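Long-range contact in Per a 4 allergen (Periplaneta americana, PDB 3EBW), which is a major cockroach allergen of the lipocalin type, recognised by IgE, and probably carries a small hydrophobic ligand inside its beta barrel: residues V19-N30 / H119-F130. Sequence-based numbering, arbitrary orientation.
Unlike the reference sequence in segment 119-130: E127 (reference Gly).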
loop_
_atom_site.group_PDB
_atom_site.type_symbol
_atom_site.label_atom_id
_atom_site.label_comp_id
_atom_site.label_asym_id
_atom_site.label_seq_id
_atom_site.Cartn_x
_atom_site.Cartn_y
_atom_site.Cartn_z
ATOM N N VAL A 19 18.827 13.067 -16.968
ATOM C CA VAL A 19 19.166 11.987 -17.876
ATOM C C VAL A 19 19.738 10.821 -17.079
ATOM O O VAL A 19 20.255 11.009 -15.979
ATOM C CB VAL A 19 20.189 12.478 -18.949
ATOM C CG1 VAL A 19 21.168 11.367 -19.315
ATOM C CG2 VAL A 19 19.437 12.937 -20.206
ATOM N N GLY A 20 19.626 9.616 -17.623
ATOM C CA GLY A 20 20.157 8.464 -16.923
ATOM C C GLY A 20 19.172 7.383 -16.486
ATOM O O GLY A 20 18.030 7.319 -16.952
ATOM N N THR A 21 19.642 6.518 -15.584
ATOM C CA THR A 21 18.854 5.401 -15.076
ATOM C C THR A 21 18.537 5.549 -13.607
ATOM O O THR A 21 19.427 5.525 -12.758
ATOM C CB THR A 21 19.591 4.075 -15.283
ATOM O OG1 THR A 21 19.722 3.832 -16.688
ATOM C CG2 THR A 21 18.820 2.924 -14.648
ATOM N N TRP A 22 17.251 5.710 -13.319
ATOM C CA TRP A 22 16.809 5.855 -11.951
ATOM C C TRP A 22 16.068 4.607 -11.466
ATOM O O TRP A 22 15.052 4.214 -12.035
ATOM C CB TRP A 22 15.901 7.072 -11.820
ATOM C CG TRP A 22 16.571 8.372 -12.039
ATOM C CD1 TRP A 22 16.679 9.051 -13.219
ATOM C CD2 TRP A 22 17.264 9.160 -11.058
ATOM N NE1 TRP A 22 17.393 10.212 -13.034
ATOM C CE2 TRP A 22 17.765 10.304 -11.720
ATOM C CE3 TRP A 22 17.510 9.012 -9.683
ATOM C CZ2 TRP A 22 18.501 11.287 -11.062
ATOM C CZ3 TRP A 22 18.248 9.996 -9.026
ATOM C CH2 TRP A 22 18.732 11.119 -9.719
ATOM N N TYR A 23 16.591 3.975 -10.424
ATOM C CA TYR A 23 15.935 2.799 -9.867
ATOM C C TYR A 23 14.883 3.236 -8.842
ATOM O O TYR A 23 15.124 4.120 -8.016
ATOM C CB TYR A 23 16.958 1.865 -9.197
ATOM C CG TYR A 23 17.972 1.278 -10.156
ATOM C CD1 TYR A 23 17.582 0.453 -11.206
ATOM C CD2 TYR A 23 19.323 1.597 -10.043
ATOM C CE1 TYR A 23 18.519 -0.025 -12.117
ATOM C CE2 TYR A 23 20.261 1.121 -10.952
ATOM C CZ TYR A 23 19.855 0.323 -11.975
ATOM O OH TYR A 23 20.797 -0.101 -12.868
ATOM N N GLU A 24 13.709 2.626 -8.912
ATOM C CA GLU A 24 12.643 2.962 -7.978
ATOM C C GLU A 24 12.883 2.185 -6.682
ATOM O O GLU A 24 12.689 0.984 -6.640
ATOM C CB GLU A 24 11.288 2.609 -8.591
ATOM C CG GLU A 24 10.108 2.885 -7.699
ATOM C CD GLU A 24 8.806 2.947 -8.481
ATOM O OE1 GLU A 24 7.729 2.868 -7.858
ATOM O OE2 GLU A 24 8.859 3.079 -9.728
ATOM N N LEU A 25 13.325 2.868 -5.632
ATOM C CA LEU A 25 13.614 2.187 -4.382
ATOM C C LEU A 25 12.482 2.115 -3.371
ATOM O O LEU A 25 12.426 1.178 -2.580
ATOM C CB LEU A 25 14.849 2.793 -3.747
ATOM C CG LEU A 25 16.043 2.764 -4.700
ATOM C CD1 LEU A 25 17.327 3.152 -3.932
ATOM C CD2 LEU A 25 16.155 1.383 -5.352
ATOM N N PHE A 26 11.597 3.105 -3.372
ATOM C CA PHE A 26 10.443 3.093 -2.486
ATOM C C PHE A 26 9.315 3.700 -3.285
ATOM O O PHE A 26 9.569 4.439 -4.229
ATOM C CB PHE A 26 10.687 3.925 -1.240
ATOM C CG PHE A 26 11.853 3.478 -0.450
ATOM C CD1 PHE A 26 13.134 3.724 -0.896
ATOM C CD2 PHE A 26 11.677 2.800 0.741
ATOM C CE1 PHE A 26 14.232 3.298 -0.159
ATOM C CE2 PHE A 26 12.760 2.373 1.482
ATOM C CZ PHE A 26 14.039 2.617 1.038
ATOM N N ARG A 27 8.079 3.392 -2.919
ATOM C CA ARG A 27 6.934 3.928 -3.633
ATOM C C ARG A 27 5.705 3.873 -2.750
ATOM O O ARG A 27 5.627 3.052 -1.838
ATOM C CB ARG A 27 6.640 3.103 -4.885
ATOM C CG ARG A 27 6.100 1.712 -4.555
ATOM C CD ARG A 27 5.467 1.000 -5.730
ATOM N NE ARG A 27 6.383 0.055 -6.365
ATOM C CZ ARG A 27 6.107 -1.229 -6.588
ATOM N NH1 ARG A 27 4.937 -1.744 -6.228
ATOM N NH2 ARG A 27 7.009 -2.005 -7.167
ATOM N N THR A 28 4.748 4.747 -3.021
ATOM C CA THR A 28 3.499 4.736 -2.291
ATOM C C THR A 28 2.837 3.477 -2.818
ATOM O O THR A 28 2.738 3.300 -4.032
ATOM C CB THR A 28 2.614 5.942 -2.669
ATOM O OG1 THR A 28 3.078 7.110 -1.987
ATOM C CG2 THR A 28 1.146 5.676 -2.322
ATOM N N PRO A 29 2.400 2.575 -1.928
ATOM C CA PRO A 29 1.738 1.316 -2.291
ATOM C C PRO A 29 0.511 1.633 -3.125
ATOM O O PRO A 29 -0.196 2.572 -2.813
ATOM C CB PRO A 29 1.334 0.739 -0.941
ATOM C CG PRO A 29 2.328 1.304 -0.004
ATOM C CD PRO A 29 2.479 2.722 -0.469
ATOM N N ASN A 30 0.241 0.865 -4.169
ATOM C CA ASN A 30 -0.932 1.131 -5.017
ATOM C C ASN A 30 -1.198 -0.083 -5.898
ATOM O O ASN A 30 -0.290 -0.870 -6.145
ATOM C CB ASN A 30 -0.684 2.337 -5.933
ATOM C CG ASN A 30 0.394 2.064 -6.978
ATOM O OD1 ASN A 30 1.583 2.262 -6.743
ATOM N ND2 ASN A 30 -0.028 1.582 -8.129
ATOM N N HIS A 119 -2.639 10.658 -4.163
ATOM C CA HIS A 119 -1.297 11.028 -4.577
ATOM C C HIS A 119 -0.340 9.851 -4.459
ATOM O O HIS A 119 -0.503 8.992 -3.591
ATOM C CB HIS A 119 -0.778 12.188 -3.736
ATOM C CG HIS A 119 -1.510 13.470 -3.971
ATOM N ND1 HIS A 119 -1.023 14.690 -3.561
ATOM C CD2 HIS A 119 -2.687 13.719 -4.598
ATOM C CE1 HIS A 119 -1.866 15.639 -3.931
ATOM N NE2 HIS A 119 -2.882 15.077 -4.562
ATOM N N LEU A 120 0.667 9.805 -5.324
ATOM C CA LEU A 120 1.633 8.714 -5.283
ATOM C C LEU A 120 3.044 9.277 -5.260
ATOM O O LEU A 120 3.384 10.121 -6.087
ATOM C CB LEU A 120 1.480 7.805 -6.519
ATOM C CG LEU A 120 0.218 6.986 -6.850
ATOM C CD1 LEU A 120 -0.098 6.019 -5.742
ATOM C CD2 LEU A 120 -0.949 7.891 -7.038
ATOM N N TYR A 121 3.872 8.833 -4.321
ATOM C CA TYR A 121 5.266 9.304 -4.298
ATOM C C TYR A 121 6.188 8.176 -4.727
ATOM O O TYR A 121 5.949 7.032 -4.390
ATOM C CB TYR A 121 5.684 9.806 -2.908
ATOM C CG TYR A 121 4.977 11.072 -2.494
ATOM C CD1 TYR A 121 5.676 12.270 -2.364
ATOM C CD2 TYR A 121 3.608 11.075 -2.263
ATOM C CE1 TYR A 121 5.039 13.429 -2.013
ATOM C CE2 TYR A 121 2.957 12.226 -1.917
ATOM C CZ TYR A 121 3.677 13.410 -1.786
ATOM O OH TYR A 121 3.036 14.561 -1.385
ATOM N N TRP A 122 7.225 8.512 -5.490
ATOM C CA TRP A 122 8.194 7.536 -5.973
ATOM C C TRP A 122 9.584 8.044 -5.591
ATOM O O TRP A 122 9.991 9.130 -5.982
ATOM C CB TRP A 122 8.050 7.371 -7.489
ATOM C CG TRP A 122 6.749 6.715 -7.925
ATOM C CD1 TRP A 122 6.432 5.390 -7.824
ATOM C CD2 TRP A 122 5.600 7.348 -8.534
ATOM N NE1 TRP A 122 5.159 5.151 -8.332
ATOM C CE2 TRP A 122 4.632 6.335 -8.770
ATOM C CE3 TRP A 122 5.296 8.658 -8.897
ATOM C CZ2 TRP A 122 3.396 6.595 -9.351
ATOM C CZ3 TRP A 122 4.045 8.912 -9.478
ATOM C CH2 TRP A 122 3.116 7.880 -9.694
ATOM N N ILE A 123 10.298 7.276 -4.784
ATOM C CA ILE A 123 11.632 7.682 -4.350
ATOM C C ILE A 123 12.571 6.920 -5.264
ATOM O O ILE A 123 12.436 5.710 -5.409
ATOM C CB ILE A 123 11.862 7.322 -2.834
ATOM C CG1 ILE A 123 11.035 8.253 -1.929
ATOM C CG2 ILE A 123 13.308 7.514 -2.458
ATOM C CD1 ILE A 123 9.547 8.189 -2.152
ATOM N N ALA A 124 13.505 7.624 -5.898
ATOM C CA ALA A 124 14.416 6.986 -6.860
ATOM C C ALA A 124 15.917 7.250 -6.691
ATOM O O ALA A 124 16.331 8.160 -5.995
ATOM C CB ALA A 124 13.976 7.365 -8.281
ATOM N N SER A 125 16.738 6.443 -7.349
ATOM C CA SER A 125 18.174 6.618 -7.237
ATOM C C SER A 125 18.947 6.026 -8.406
ATOM O O SER A 125 18.413 5.212 -9.175
ATOM C CB SER A 125 18.669 5.990 -5.937
ATOM O OG SER A 125 20.079 6.061 -5.854
ATOM N N HIS A 126 20.206 6.448 -8.543
ATOM C CA HIS A 126 21.071 5.941 -9.607
ATOM C C HIS A 126 21.677 4.638 -9.114
ATOM O O HIS A 126 21.983 3.742 -9.893
ATOM C CB HIS A 126 22.167 6.952 -9.947
ATOM C CG HIS A 126 21.712 8.046 -10.863
ATOM N ND1 HIS A 126 21.265 7.802 -12.142
ATOM C CD2 HIS A 126 21.618 9.384 -10.676
ATOM C CE1 HIS A 126 20.910 8.945 -12.706
ATOM N NE2 HIS A 126 21.115 9.918 -11.838
ATOM N N GLU A 127 21.840 4.554 -7.800
ATOM C CA GLU A 127 22.362 3.364 -7.151
ATOM C C GLU A 127 21.172 2.410 -7.050
ATOM O O GLU A 127 20.122 2.675 -7.622
ATOM C CB GLU A 127 22.851 3.722 -5.752
ATOM C CG GLU A 127 23.868 4.832 -5.746
ATOM C CD GLU A 127 25.110 4.451 -6.513
ATOM O OE1 GLU A 127 25.786 3.490 -6.094
ATOM O OE2 GLU A 127 25.411 5.102 -7.535
ATOM N N THR A 128 21.331 1.302 -6.336
ATOM C CA THR A 128 20.229 0.364 -6.166
ATOM C C THR A 128 19.830 0.339 -4.706
ATOM O O THR A 128 19.129 -0.566 -4.286
ATOM C CB THR A 128 20.607 -1.060 -6.558
ATOM O OG1 THR A 128 21.878 -1.381 -5.982
ATOM C CG2 THR A 128 20.644 -1.217 -8.067
ATOM N N SER A 129 20.278 1.335 -3.937
ATOM C CA SER A 129 19.956 1.424 -2.506
ATOM C C SER A 129 20.515 2.696 -1.895
ATOM O O SER A 129 21.477 3.259 -2.397
ATOM C CB SER A 129 20.534 0.227 -1.764
ATOM O OG SER A 129 21.925 0.117 -2.016
ATOM N N PHE A 130 19.927 3.142 -0.795
ATOM C CA PHE A 130 20.396 4.362 -0.150
ATOM C C PHE A 130 21.357 4.132 1.016
ATOM O O PHE A 130 21.181 3.203 1.794
ATOM C CB PHE A 130 19.211 5.172 0.390
ATOM C CG PHE A 130 18.297 5.730 -0.672
ATOM C CD1 PHE A 130 18.804 6.225 -1.869
ATOM C CD2 PHE A 130 16.933 5.821 -0.439
ATOM C CE1 PHE A 130 17.962 6.796 -2.807
ATOM C CE2 PHE A 130 16.102 6.388 -1.364
ATOM C CZ PHE A 130 16.612 6.879 -2.551
#
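L25 lays its CD1 methyl over the centre of the F130 ring, a CH-pi contact with CD1 3.9 Å from the ring centroid. F26 reaches the same ring from the side: the two phenyl planes lie within 8° of each other but meet rim to rim, F26 CE1 being 3.7 Å from F130 CD2. That two consecutive residues of one strand can both serve F130 illustrates what a classic beta bulge does: L25 and F26 together face I123, whose O accepts from L25 N at 3.0 Å and, weakly, from F26 N, and the antiparallel register slips by one. I123 N returns a bond to F26 O and completes the bulge; the regular ladder resumes with R27 facing W122 and the T28 N to Y121 O bond. T28 OG1, beside the backbone N (chi1 -79°), accepts from Y121 N at 3.0 Å in a nearly straight bond. Toward the other end the H126 imidazole lies obliquely over one face of the W22 indole, planes 37° apart, and H126 ND1 gives T21 O a weak bond. W22 NE1 bonds to Y18 O, fixing the indole, and S125 OG closes an ST turn with E127 N while bonded to T104 O. This pairing helps close the lipocalin barrel: strand 20-27 pairs antiparallel with strand 40-46 on its other side, and strand 119-125 with strand 106-112, and helix 132-142 packs against F26, I123 and F130.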